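Local coordinates for protein Non-ribosomal peptide synthetase (Methanobrevibacter ruminantium, PDB 6VTJ) that probably carries a peptide intermediate on a phosphopantetheine-bearing thiolation domain and releases it reductively through its reductase domain, at residues Val459-Leu462 / His463-Phe467. Numbering follows the deposited sequence.
Sequences VDIL and HSLGF
A Schellman motif ends helix 456-464, folding Phe467 back beside Leu462. Its evidence is two backbone bonds reaching into the last turn: Phe467 N to Leu462 O at 2.9 Å and Gly466 N to His463 O, also at 2.9 Å, with Gly466 at a positive phi of 93°. The Phe467 N bond is fairly straight (156°), although its donor stands out of the carbonyl plane of Leu462. Leu465 N is bound by Ile461 O and more weakly by Leu462 O, so the latter oxygen receives two N-H groups. The hydrophobic half of the motif lies alongside: CD2 of Leu462 approaches the Phe467 ring off-centre in a CH-pi contact, 4.2 Å from its centroid, while CD1 meets Phe467 CE1 at 4.0 Å. With its CG anti to the backbone N (chi1 177°), Phe467 runs its ring beside the leucine, pointing the same way. Cutting Leu462 back to an alanine would probably leave the Phe467 ring without its methyl partners and open a gap toward Leu376 of helix 366-376. A water lies between two carbonyls, 3.0 Å from Val459 O and 2.7 Å from Phe467 O. Edge-to-face, the Phe467 ring also meets Trp469. The shared carbonyl of Leu462 and the Leu462-Phe467 pair therefore hold the turn together, one through polar and the other through apolar contact.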
ATOM      1  N   VAL A 459      -1.435 -11.555  16.261  1.00 24.67           N
ATOM      2  CA  VAL A 459      -2.773 -11.788  16.790  1.00 21.13           C
ATOM      3  C   VAL A 459      -2.690 -11.976  18.294  1.00 25.82           C
ATOM      4  O   VAL A 459      -3.374 -11.286  19.063  1.00 27.14           O
ATOM      5  CB  VAL A 459      -3.420 -12.998  16.089  1.00 27.64           C
ATOM      6  CG1 VAL A 459      -4.806 -13.333  16.689  1.00 23.70           C
ATOM      7  CG2 VAL A 459      -3.570 -12.689  14.634  1.00 21.80           C
ATOM      8  N   ASP A 460      -1.757 -12.829  18.737  1.00 24.13           N
ATOM      9  CA  ASP A 460      -1.692 -13.154  20.154  1.00 24.26           C
ATOM     10  C   ASP A 460      -1.361 -11.921  20.954  1.00 27.74           C
ATOM     11  O   ASP A 460      -2.005 -11.633  21.984  1.00 28.19           O
ATOM     12  CB  ASP A 460      -0.653 -14.241  20.412  1.00 27.94           C
ATOM     13  CG  ASP A 460      -1.084 -15.579  19.891  1.00 31.33           C
ATOM     14  OD1 ASP A 460      -2.300 -15.746  19.678  1.00 33.44           O
ATOM     15  OD2 ASP A 460      -0.215 -16.444  19.666  1.00 32.68           O
ATOM     16  N   ILE A 461      -0.386 -11.151  20.463  1.00 24.63           N
ATOM     17  CA  ILE A 461       0.057  -9.988  21.208  1.00 26.12           C
ATOM     18  C   ILE A 461      -1.089  -8.997  21.308  1.00 24.23           C
ATOM     19  O   ILE A 461      -1.429  -8.521  22.399  1.00 23.10           O
ATOM     20  CB  ILE A 461       1.311  -9.387  20.548  1.00 25.14           C
ATOM     21  CG1 ILE A 461       2.506 -10.327  20.752  1.00 28.22           C
ATOM     22  CG2 ILE A 461       1.614  -8.009  21.106  1.00 22.23           C
ATOM     23  CD1 ILE A 461       3.842  -9.816  20.149  1.00 25.26           C
ATOM     24  N   LEU A 462      -1.777  -8.768  20.187  1.00 24.79           N
ATOM     25  CA  LEU A 462      -2.892  -7.835  20.202  1.00 25.77           C
ATOM     26  C   LEU A 462      -3.950  -8.320  21.175  1.00 24.54           C
ATOM     27  O   LEU A 462      -4.513  -7.529  21.939  1.00 25.71           O
ATOM     28  CB  LEU A 462      -3.486  -7.695  18.803  1.00 23.97           C
ATOM     29  CG  LEU A 462      -2.778  -6.816  17.787  1.00 22.12           C
ATOM     30  CD1 LEU A 462      -3.314  -7.163  16.415  1.00 22.93           C
ATOM     31  CD2 LEU A 462      -3.060  -5.379  18.122  1.00 22.84           C
ATOM     32  N   HIS A 463      -4.188  -9.630  21.204  1.00 22.82           N
ATOM     33  CA  HIS A 463      -5.215 -10.116  22.105  1.00 28.10           C
ATOM     34  C   HIS A 463      -4.804  -9.881  23.551  1.00 29.45           C
ATOM     35  O   HIS A 463      -5.610  -9.416  24.371  1.00 29.17           O
ATOM     36  CB  HIS A 463      -5.496 -11.585  21.863  1.00 28.35           C
ATOM     37  CG  HIS A 463      -6.466 -12.149  22.845  1.00 33.42           C
ATOM     38  ND1 HIS A 463      -7.831 -12.052  22.677  1.00 30.93           N
ATOM     39  CD2 HIS A 463      -6.271 -12.764  24.037  1.00 31.83           C
ATOM     40  CE1 HIS A 463      -8.436 -12.613  23.711  1.00 37.18           C
ATOM     41  NE2 HIS A 463      -7.513 -13.048  24.552  1.00 31.79           N
ATOM     42  N   SER A 464      -3.531 -10.126  23.862  1.00 29.36           N
ATOM     43  CA  SER A 464      -3.057  -9.851  25.210  1.00 26.52           C
ATOM     44  C   SER A 464      -3.256  -8.385  25.557  1.00 29.30           C
ATOM     45  O   SER A 464      -3.545  -8.055  26.710  1.00 32.48           O
ATOM     46  CB  SER A 464      -1.598 -10.286  25.333  1.00 25.70           C
ATOM     47  OG  SER A 464      -0.957  -9.632  26.405  1.00 35.28           O
ATOM     48  N   LEU A 465      -3.208  -7.504  24.560  1.00 29.52           N
ATOM     49  CA  LEU A 465      -3.377  -6.072  24.755  1.00 25.10           C
ATOM     50  C   LEU A 465      -4.835  -5.635  24.750  1.00 29.89           C
ATOM     51  O   LEU A 465      -5.109  -4.437  24.866  1.00 32.72           O
ATOM     52  CB  LEU A 465      -2.601  -5.305  23.672  1.00 23.68           C
ATOM     53  CG  LEU A 465      -1.086  -5.444  23.792  1.00 28.13           C
ATOM     54  CD1 LEU A 465      -0.348  -4.828  22.561  1.00 21.97           C
ATOM     55  CD2 LEU A 465      -0.578  -4.831  25.123  1.00 24.97           C
ATOM     56  N   GLY A 466      -5.772  -6.572  24.642  1.00 33.79           N
ATOM     57  CA  GLY A 466      -7.185  -6.250  24.659  1.00 31.94           C
ATOM     58  C   GLY A 466      -7.820  -6.037  23.305  1.00 31.37           C
ATOM     59  O   GLY A 466      -8.949  -5.531  23.239  1.00 35.31           O
ATOM     60  N   PHE A 467      -7.151  -6.431  22.224  1.00 26.65           N
ATOM     61  CA  PHE A 467      -7.595  -6.147  20.863  1.00 28.49           C
ATOM     62  C   PHE A 467      -7.878  -7.466  20.152  1.00 28.41           C
ATOM     63  O   PHE A 467      -6.988  -8.319  20.050  1.00 28.49           O
ATOM     64  CB  PHE A 467      -6.527  -5.333  20.120  1.00 27.14           C
ATOM     65  CG  PHE A 467      -6.848  -5.055  18.675  1.00 28.93           C
ATOM     66  CD1 PHE A 467      -6.816  -6.065  17.728  1.00 21.87           C
ATOM     67  CD2 PHE A 467      -7.155  -3.764  18.261  1.00 26.37           C
ATOM     68  CE1 PHE A 467      -7.121  -5.808  16.404  1.00 25.03           C
ATOM     69  CE2 PHE A 467      -7.464  -3.497  16.926  1.00 24.18           C
ATOM     70  CZ  PHE A 467      -7.449  -4.517  16.000  1.00 25.85           C
TER
HETATM   71  O   HOH W   1      -6.160 -10.361  18.571  1.00 29.34           O